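Local structure of endoglucanase (Humicola insolens, 1DYS) at residues M144-S149 and G184-W189. The protein hydrolyses internal beta-1,4-glucosidic linkages of cellulose as a family 6 glycoside hydrolase, contributing to the breakdown of plant biomass. Sequence-based numbering, arbitrary orientation.
Sequences MVTGTS and GGWLGW
Trp186 and Thr146 meet through a single, nearly straight hydrogen bond: the indole NE1 donates to Thr146 OG1 over 2.8 Å, with an N-H...O angle of 168°. The hydroxyl oxygen sits at the pyrrole edge of the indole, only 5° out of its plane; Thr146 CB lies in plane at the ring edge too, and the methyl CG2 of Thr146 is 3.6 Å from Trp186 NE1. With CG anti to the backbone N (chi1 -165°), the end of the Trp186 side chain comes up to Thr146.

Beside this polar link the contact is aliphatic. Leu187 directs CD2 at Val145, lying 3.9 Å from Val145 CG1, and the same methyl stands 4.3 Å from Thr146 CG2. Helix 190-207 backs this apolar patch, with Lys192 against both Val145 and Thr146 and Thr196 against Leu187.

Thr146 OG1 is also hydrogen-bonded to Gly142 O, one turn earlier. Within 184-189, Trp189 NE1 bonds to Gly185 O at 2.8 Å, approaching from above the carbonyl plane and tying the following loop back to the helix.

Helices 140-146 and 184-187 follow strands 132-136 and 175-180, neighbours in the central parallel sheet, so the contact joins segments beyond two adjacent strands. Trp186 is a probable substrate-binding residue, and its side chain comes within about 4 Å of those of the likely proton donor Asp139 and of Asn183, another probable substrate ligand. A phenylalanine here would keep an aromatic ring but, lacking the indole N-H, would probably leave Thr146 OG1 without its donor and the ring freer to turn. The threonine oxygen thus accepts from the indole while also bonded to Gly142 O, a pair of bonds that probably helps to hold the indole in this rotation.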
ATOM      1  N   MET A 144     -18.069  -9.139   7.592  1.00 18.94           N
ATOM      2  CA  MET A 144     -19.376  -9.611   7.171  1.00 26.82           C
ATOM      3  C   MET A 144     -20.387  -9.682   8.316  1.00 32.01           C
ATOM      4  O   MET A 144     -21.540  -9.261   8.098  1.00 35.38           O
ATOM      5  CB  MET A 144     -19.288 -11.010   6.569  1.00 27.38           C
ATOM      6  CG  MET A 144     -19.392 -11.106   5.063  1.00 37.46           C
ATOM      7  SD  MET A 144     -18.624 -12.656   4.563  1.00 41.27           S
ATOM      8  CE  MET A 144     -16.999 -12.086   4.073  1.00 16.91           C
ATOM      9  N   VAL A 145     -20.001 -10.138   9.494  1.00 28.09           N
ATOM     10  CA  VAL A 145     -20.882 -10.215  10.654  1.00 27.59           C
ATOM     11  C   VAL A 145     -21.251  -8.887  11.285  1.00 34.48           C
ATOM     12  O   VAL A 145     -22.370  -8.672  11.770  1.00 34.53           O
ATOM     13  CB  VAL A 145     -20.236 -11.061  11.787  1.00 28.57           C
ATOM     14  CG1 VAL A 145     -20.923 -10.879  13.137  1.00 36.94           C
ATOM     15  CG2 VAL A 145     -20.200 -12.531  11.426  1.00 30.18           C
ATOM     16  N   THR A 146     -20.288  -8.002  11.467  1.00 25.46           N
ATOM     17  CA  THR A 146     -20.541  -6.748  12.173  1.00 27.86           C
ATOM     18  C   THR A 146     -20.548  -5.550  11.246  1.00 27.16           C
ATOM     19  O   THR A 146     -20.770  -4.418  11.675  1.00 31.17           O
ATOM     20  CB  THR A 146     -19.488  -6.602  13.288  1.00 31.04           C
ATOM     21  OG1 THR A 146     -18.198  -6.554  12.648  1.00 24.62           O
ATOM     22  CG2 THR A 146     -19.519  -7.787  14.242  1.00 38.27           C
ATOM     23  N   GLY A 147     -20.302  -5.762   9.955  1.00 22.60           N
ATOM     24  CA  GLY A 147     -20.212  -4.674   8.998  1.00 22.02           C
ATOM     25  C   GLY A 147     -21.577  -4.161   8.550  1.00 22.12           C
ATOM     26  O   GLY A 147     -22.109  -4.721   7.597  1.00 25.38           O
ATOM     27  N   THR A 148     -22.077  -3.101   9.164  1.00 22.71           N
ATOM     28  CA  THR A 148     -23.391  -2.583   8.754  1.00 22.82           C
ATOM     29  C   THR A 148     -23.381  -1.314   7.920  1.00 27.70           C
ATOM     30  O   THR A 148     -24.456  -0.790   7.589  1.00 24.98           O
ATOM     31  CB  THR A 148     -24.240  -2.267  10.005  1.00 26.91           C
ATOM     32  OG1 THR A 148     -23.513  -1.321  10.789  1.00 32.28           O
ATOM     33  CG2 THR A 148     -24.522  -3.531  10.807  1.00 25.46           C
ATOM     34  N   SER A 149     -22.198  -0.809   7.591  1.00 24.08           N
ATOM     35  CA  SER A 149     -22.108   0.387   6.754  1.00 21.87           C
ATOM     36  C   SER A 149     -22.619   0.039   5.369  1.00 21.61           C
ATOM     37  O   SER A 149     -22.669  -1.125   4.932  1.00 22.03           O
ATOM     38  CB  SER A 149     -20.630   0.832   6.690  1.00 20.36           C
ATOM     39  OG  SER A 149     -19.968  -0.137   5.841  1.00 23.85           O
ATOM     40  N   GLY A 184     -10.930 -13.188  19.285  1.00 16.86           N
ATOM     41  CA  GLY A 184     -12.008 -13.291  20.290  1.00 19.04           C
ATOM     42  C   GLY A 184     -12.661 -11.987  20.696  1.00 21.08           C
ATOM     43  O   GLY A 184     -13.843 -11.957  21.049  1.00 19.31           O
ATOM     44  N   GLY A 185     -11.968 -10.858  20.598  1.00 15.52           N
ATOM     45  CA  GLY A 185     -12.487  -9.551  20.910  1.00 18.46           C
ATOM     46  C   GLY A 185     -13.555  -9.046  19.955  1.00 17.75           C
ATOM     47  O   GLY A 185     -14.343  -8.141  20.254  1.00 22.14           O
ATOM     48  N   TRP A 186     -13.485  -9.538  18.731  1.00 15.80           N
ATOM     49  CA  TRP A 186     -14.426  -9.131  17.700  1.00 18.17           C
ATOM     50  C   TRP A 186     -15.648 -10.045  17.697  1.00 24.27           C
ATOM     51  O   TRP A 186     -16.776  -9.579  17.780  1.00 23.57           O
ATOM     52  CB  TRP A 186     -13.716  -9.253  16.330  1.00 17.51           C
ATOM     53  CG  TRP A 186     -14.396  -8.562  15.183  1.00 18.20           C
ATOM     54  CD1 TRP A 186     -15.727  -8.330  14.968  1.00 20.95           C
ATOM     55  CD2 TRP A 186     -13.729  -8.013  14.017  1.00 15.73           C
ATOM     56  NE1 TRP A 186     -15.936  -7.652  13.780  1.00 21.92           N
ATOM     57  CE2 TRP A 186     -14.704  -7.450  13.190  1.00 19.99           C
ATOM     58  CE3 TRP A 186     -12.384  -7.919  13.625  1.00 20.33           C
ATOM     59  CZ2 TRP A 186     -14.416  -6.821  11.976  1.00 22.00           C
ATOM     60  CZ3 TRP A 186     -12.112  -7.288  12.419  1.00 20.80           C
ATOM     61  CH2 TRP A 186     -13.105  -6.764  11.597  1.00 17.58           C
ATOM     62  N   LEU A 187     -15.430 -11.341  17.556  1.00 19.08           N
ATOM     63  CA  LEU A 187     -16.482 -12.311  17.334  1.00 17.71           C
ATOM     64  C   LEU A 187     -16.660 -13.349  18.448  1.00 24.49           C
ATOM     65  O   LEU A 187     -17.444 -14.291  18.235  1.00 21.87           O
ATOM     66  CB  LEU A 187     -16.169 -13.081  16.045  1.00 17.69           C
ATOM     67  CG  LEU A 187     -16.048 -12.232  14.770  1.00 19.27           C
ATOM     68  CD1 LEU A 187     -15.784 -13.113  13.556  1.00 18.62           C
ATOM     69  CD2 LEU A 187     -17.314 -11.417  14.614  1.00 17.99           C
ATOM     70  N   GLY A 188     -15.950 -13.134  19.530  1.00 18.10           N
ATOM     71  CA  GLY A 188     -15.984 -14.066  20.664  1.00 21.65           C
ATOM     72  C   GLY A 188     -17.077 -13.772  21.675  1.00 21.97           C
ATOM     73  O   GLY A 188     -17.324 -14.610  22.543  1.00 24.01           O
ATOM     74  N   TRP A 189     -17.682 -12.603  21.614  1.00 22.20           N
ATOM     75  CA  TRP A 189     -18.789 -12.288  22.513  1.00 22.87           C
ATOM     76  C   TRP A 189     -19.915 -13.290  22.344  1.00 25.04           C
ATOM     77  O   TRP A 189     -20.114 -13.893  21.303  1.00 27.88           O
ATOM     78  CB  TRP A 189     -19.385 -10.922  22.138  1.00 27.16           C
ATOM     79  CG  TRP A 189     -18.291  -9.895  22.267  1.00 22.25           C
ATOM     80  CD1 TRP A 189     -17.547  -9.366  21.247  1.00 25.61           C
ATOM     81  CD2 TRP A 189     -17.805  -9.319  23.478  1.00 29.01           C
ATOM     82  NE1 TRP A 189     -16.637  -8.470  21.769  1.00 23.98           N
ATOM     83  CE2 TRP A 189     -16.773  -8.428  23.128  1.00 28.33           C
ATOM     84  CE3 TRP A 189     -18.143  -9.488  24.835  1.00 27.34           C
ATOM     85  CZ2 TRP A 189     -16.080  -7.679  24.079  1.00 25.20           C
ATOM     86  CZ3 TRP A 189     -17.447  -8.728  25.762  1.00 36.57           C
ATOM     87  CH2 TRP A 189     -16.423  -7.845  25.394  1.00 33.11           C
TER